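Local coordinates for protein histidine--tRNA ligase (PDB 1QE0) that attaches L-histidine to its cognate tRNA at the expense of ATP, working as a homodimeric class II aminoacyl-tRNA synthetase, at residues P101-R112 and Q123-A134. Sequence-based numbering, arbitrary orientation.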
loop_
_atom_site.group_PDB
_atom_site.type_symbol
_atom_site.label_atom_id
_atom_site.label_comp_id
_atom_site.label_asym_id
_atom_site.label_seq_id
_atom_site.Cartn_x
_atom_site.Cartn_y
_atom_site.Cartn_z
ATOM N N PRO A 101 4.194 -17.229 -15.876
ATOM C CA PRO A 101 5.300 -16.393 -15.395
ATOM C C PRO A 101 5.040 -15.856 -13.996
ATOM O O PRO A 101 3.902 -15.852 -13.517
ATOM C CB PRO A 101 5.342 -15.261 -16.425
ATOM C CG PRO A 101 3.914 -15.111 -16.830
ATOM C CD PRO A 101 3.455 -16.543 -16.953
ATOM N N ILE A 102 6.101 -15.505 -13.287
ATOM C CA ILE A 102 5.932 -14.931 -11.961
ATOM C C ILE A 102 5.498 -13.473 -12.188
ATOM O O ILE A 102 6.255 -12.661 -12.727
ATOM C CB ILE A 102 7.232 -14.950 -11.188
ATOM C CG1 ILE A 102 7.643 -16.377 -10.911
ATOM C CG2 ILE A 102 7.060 -14.195 -9.944
ATOM C CD1 ILE A 102 6.451 -17.242 -10.615
ATOM N N LYS A 103 4.234 -13.195 -11.903
ATOM C CA LYS A 103 3.656 -11.877 -12.076
ATOM C C LYS A 103 3.542 -11.223 -10.709
ATOM O O LYS A 103 2.584 -11.503 -9.986
ATOM C CB LYS A 103 2.287 -12.062 -12.687
ATOM C CG LYS A 103 2.356 -12.599 -14.108
ATOM C CD LYS A 103 1.007 -13.040 -14.630
ATOM C CE LYS A 103 0.249 -11.938 -15.291
ATOM N NZ LYS A 103 -0.899 -12.556 -16.009
ATOM N N LEU A 104 4.488 -10.347 -10.364
ATOM C CA LEU A 104 4.536 -9.684 -9.053
ATOM C C LEU A 104 4.485 -8.147 -9.118
ATOM O O LEU A 104 4.976 -7.551 -10.084
ATOM C CB LEU A 104 5.865 -10.031 -8.387
ATOM C CG LEU A 104 6.323 -11.429 -7.970
ATOM C CD1 LEU A 104 7.827 -11.380 -7.662
ATOM C CD2 LEU A 104 5.556 -11.926 -6.783
ATOM N N TYR A 105 3.966 -7.510 -8.071
ATOM C CA TYR A 105 3.923 -6.054 -8.010
ATOM C C TYR A 105 4.295 -5.567 -6.631
ATOM O O TYR A 105 4.259 -6.331 -5.656
ATOM C CB TYR A 105 2.553 -5.494 -8.407
ATOM C CG TYR A 105 1.480 -5.438 -7.337
ATOM C CD1 TYR A 105 1.345 -4.347 -6.490
ATOM C CD2 TYR A 105 0.557 -6.453 -7.229
ATOM C CE1 TYR A 105 0.314 -4.280 -5.578
ATOM C CE2 TYR A 105 -0.474 -6.403 -6.314
ATOM C CZ TYR A 105 -0.598 -5.328 -5.500
ATOM O OH TYR A 105 -1.661 -5.332 -4.623
ATOM N N TYR A 106 4.702 -4.304 -6.547
ATOM C CA TYR A 106 5.090 -3.731 -5.268
ATOM C C TYR A 106 4.654 -2.298 -5.210
ATOM O O TYR A 106 4.176 -1.761 -6.197
ATOM C CB TYR A 106 6.590 -3.853 -5.056
ATOM C CG TYR A 106 7.417 -3.179 -6.089
ATOM C CD1 TYR A 106 8.062 -3.918 -7.077
ATOM C CD2 TYR A 106 7.542 -1.796 -6.105
ATOM C CE1 TYR A 106 8.808 -3.288 -8.064
ATOM C CE2 TYR A 106 8.286 -1.152 -7.089
ATOM C CZ TYR A 106 8.910 -1.897 -8.065
ATOM O OH TYR A 106 9.606 -1.242 -9.048
ATOM N N ASN A 107 4.803 -1.687 -4.050
ATOM C CA ASN A 107 4.416 -0.292 -3.849
ATOM C C ASN A 107 4.970 0.140 -2.481
ATOM O O ASN A 107 4.530 -0.376 -1.456
ATOM C CB ASN A 107 2.883 -0.196 -3.850
ATOM C CG ASN A 107 2.366 1.242 -3.764
ATOM O OD1 ASN A 107 3.066 2.169 -3.374
ATOM N ND2 ASN A 107 1.121 1.419 -4.127
ATOM N N GLY A 108 5.958 1.030 -2.457
ATOM C CA GLY A 108 6.494 1.470 -1.186
ATOM C C GLY A 108 7.525 2.546 -1.388
ATOM O O GLY A 108 7.818 2.919 -2.515
ATOM N N PRO A 109 8.074 3.107 -0.319
ATOM C CA PRO A 109 9.085 4.156 -0.438
ATOM C C PRO A 109 10.436 3.666 -0.901
ATOM O O PRO A 109 10.929 2.640 -0.413
ATOM C CB PRO A 109 9.185 4.685 0.987
ATOM C CG PRO A 109 8.859 3.488 1.796
ATOM C CD PRO A 109 7.645 2.974 1.075
ATOM N N MET A 110 11.070 4.479 -1.743
ATOM C CA MET A 110 12.390 4.215 -2.300
ATOM C C MET A 110 13.271 5.355 -1.773
ATOM O O MET A 110 12.735 6.406 -1.400
ATOM C CB MET A 110 12.332 4.251 -3.828
ATOM C CG MET A 110 11.414 3.235 -4.414
ATOM S SD MET A 110 11.926 1.580 -3.985
ATOM C CE MET A 110 10.368 0.720 -3.983
ATOM N N PHE A 111 14.597 5.189 -1.775
ATOM C CA PHE A 111 15.500 6.219 -1.259
ATOM C C PHE A 111 16.703 6.581 -2.123
ATOM O O PHE A 111 17.708 5.869 -2.128
ATOM C CB PHE A 111 16.015 5.781 0.106
ATOM C CG PHE A 111 14.934 5.418 1.057
ATOM C CD1 PHE A 111 14.500 6.341 2.011
ATOM C CD2 PHE A 111 14.286 4.179 0.960
ATOM C CE1 PHE A 111 13.441 6.034 2.844
ATOM C CE2 PHE A 111 13.226 3.858 1.789
ATOM C CZ PHE A 111 12.800 4.783 2.725
ATOM N N ARG A 112 16.638 7.696 -2.830
ATOM C CA ARG A 112 17.772 8.111 -3.642
ATOM C C ARG A 112 18.188 9.430 -3.027
ATOM O O ARG A 112 17.351 10.292 -2.788
ATOM C CB ARG A 112 17.378 8.231 -5.112
ATOM C CG ARG A 112 16.920 6.879 -5.696
ATOM C CD ARG A 112 16.399 6.945 -7.131
ATOM N NE ARG A 112 15.771 5.677 -7.518
ATOM C CZ ARG A 112 14.836 5.531 -8.461
ATOM N NH1 ARG A 112 14.400 6.576 -9.160
ATOM N NH2 ARG A 112 14.268 4.346 -8.649
ATOM N N GLN A 123 13.109 10.595 -0.224
ATOM C CA GLN A 123 12.201 9.472 -0.001
ATOM C C GLN A 123 11.019 9.634 -0.935
ATOM O O GLN A 123 10.263 10.599 -0.840
ATOM C CB GLN A 123 11.667 9.412 1.426
ATOM C CG GLN A 123 10.655 8.321 1.526
ATOM C CD GLN A 123 10.272 7.954 2.916
ATOM O OE1 GLN A 123 11.080 8.002 3.832
ATOM N NE2 GLN A 123 9.044 7.509 3.078
ATOM N N PHE A 124 10.852 8.705 -1.847
ATOM C CA PHE A 124 9.744 8.802 -2.768
ATOM C C PHE A 124 9.037 7.456 -2.788
ATOM O O PHE A 124 9.603 6.465 -2.356
ATOM C CB PHE A 124 10.238 9.237 -4.148
ATOM C CG PHE A 124 11.376 8.419 -4.674
ATOM C CD1 PHE A 124 12.636 8.524 -4.113
ATOM C CD2 PHE A 124 11.189 7.546 -5.746
ATOM C CE1 PHE A 124 13.700 7.771 -4.602
ATOM C CE2 PHE A 124 12.240 6.789 -6.247
ATOM C CZ PHE A 124 13.501 6.905 -5.665
ATOM N N ASN A 125 7.791 7.423 -3.242
ATOM C CA ASN A 125 7.045 6.179 -3.268
ATOM C C ASN A 125 6.764 5.626 -4.643
ATOM O O ASN A 125 5.793 6.042 -5.275
ATOM C CB ASN A 125 5.704 6.365 -2.553
ATOM C CG ASN A 125 5.737 5.945 -1.092
ATOM O OD1 ASN A 125 6.673 6.240 -0.344
ATOM N ND2 ASN A 125 4.689 5.272 -0.676
ATOM N N GLN A 126 7.541 4.636 -5.072
ATOM C CA GLN A 126 7.310 4.035 -6.381
ATOM C C GLN A 126 6.529 2.721 -6.316
ATOM O O GLN A 126 6.611 1.954 -5.339
ATOM C CB GLN A 126 8.619 3.876 -7.190
ATOM C CG GLN A 126 9.440 2.612 -6.931
ATOM C CD GLN A 126 10.599 2.403 -7.933
ATOM O OE1 GLN A 126 11.180 1.304 -8.009
ATOM N NE2 GLN A 126 10.932 3.450 -8.703
ATOM N N PHE A 127 5.713 2.519 -7.340
ATOM C CA PHE A 127 4.874 1.334 -7.504
ATOM C C PHE A 127 5.407 0.675 -8.769
ATOM O O PHE A 127 5.878 1.377 -9.652
ATOM C CB PHE A 127 3.417 1.780 -7.716
ATOM C CG PHE A 127 2.476 0.662 -8.097
ATOM C CD1 PHE A 127 1.687 0.027 -7.129
ATOM C CD2 PHE A 127 2.367 0.245 -9.423
ATOM C CE1 PHE A 127 0.816 -1.006 -7.484
ATOM C CE2 PHE A 127 1.496 -0.785 -9.789
ATOM C CZ PHE A 127 0.725 -1.406 -8.818
ATOM N N GLY A 128 5.369 -0.649 -8.858
ATOM C CA GLY A 128 5.856 -1.326 -10.058
ATOM C C GLY A 128 5.422 -2.788 -10.210
ATOM O O GLY A 128 4.920 -3.399 -9.245
ATOM N N VAL A 129 5.519 -3.329 -11.424
ATOM C CA VAL A 129 5.196 -4.735 -11.659
ATOM C C VAL A 129 6.350 -5.385 -12.385
ATOM O O VAL A 129 7.124 -4.714 -13.048
ATOM C CB VAL A 129 3.935 -4.973 -12.495
ATOM C CG1 VAL A 129 2.905 -3.980 -12.148
ATOM C CG2 VAL A 129 4.253 -5.042 -13.995
ATOM N N GLU A 130 6.453 -6.699 -12.258
ATOM C CA GLU A 130 7.503 -7.480 -12.903
ATOM C C GLU A 130 6.895 -8.802 -13.285
ATOM O O GLU A 130 6.298 -9.466 -12.445
ATOM C CB GLU A 130 8.628 -7.821 -11.934
ATOM C CG GLU A 130 9.406 -6.677 -11.390
ATOM C CD GLU A 130 10.271 -6.057 -12.430
ATOM O OE1 GLU A 130 10.563 -4.843 -12.300
ATOM O OE2 GLU A 130 10.651 -6.788 -13.373
ATOM N N ALA A 131 6.976 -9.152 -14.558
ATOM C CA ALA A 131 6.494 -10.434 -15.012
ATOM C C ALA A 131 7.802 -11.131 -15.427
ATOM O O ALA A 131 8.512 -10.635 -16.298
ATOM C CB ALA A 131 5.568 -10.244 -16.190
ATOM N N ILE A 132 8.196 -12.195 -14.736
ATOM C CA ILE A 132 9.433 -12.907 -15.088
ATOM C C ILE A 132 9.175 -14.382 -15.499
ATOM O O ILE A 132 8.316 -15.072 -14.945
ATOM C CB ILE A 132 10.440 -12.870 -13.925
ATOM C CG1 ILE A 132 10.481 -11.487 -13.299
ATOM C CG2 ILE A 132 11.850 -13.186 -14.397
ATOM C CD1 ILE A 132 11.023 -11.499 -11.850
ATOM N N GLY A 133 9.890 -14.842 -16.514
ATOM C CA GLY A 133 9.738 -16.199 -16.971
ATOM C C GLY A 133 8.812 -16.479 -18.133
ATOM O O GLY A 133 8.238 -17.564 -18.186
ATOM N N ALA A 134 8.656 -15.556 -19.079
ATOM C CA ALA A 134 7.785 -15.831 -20.219
ATOM C C ALA A 134 7.930 -14.829 -21.335
ATOM O O ALA A 134 7.018 -14.026 -21.550
ATOM C CB ALA A 134 6.337 -15.887 -19.778
#
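The Phe124 ring takes Met110 CB over one face, a CH-pi contact 3.7 Å from CB to the ring centroid, and meets Arg112 NE at its edge. Phe124 CZ in turn lies over one face of the Arg112 guanidinium, offset toward its rim, the two planes 63° apart. Tyr106 lays a face of its ring over Gly128, whose CA is 4.0 Å from the ring centroid; with CG set between backbone N and carbonyl carbon (chi1 60°), the ring swings across to the glycine, which has no side chain on that face. The Phe127 ring has Tyr106 O over one face and the Asn107 amide at its edge, nearly perpendicular (88°), while Tyr105 meets it obliquely. Strands 102-111 and 123-132 form a long antiparallel hairpin in the sheet of the class II catalytic domain, consistent with motif 2, with ten backbone hydrogen bonds from Ile102-Ile132 to Met110-Phe124; that from Gln126 N to Gly108 O is weak. Tyr105, Asn107, Asn125 and Phe127 face helix 13-33; Leu104, Tyr106 and Glu130 face helix 82-91. The Gln126 and Met110 side chains cross at about a right angle, CG to CG 3.3 Å, and Gln126 OE1 accepts from Gly81 N. Gln123 runs alongside Phe111, its OE1 bonded to Ile42 N of the second subunit.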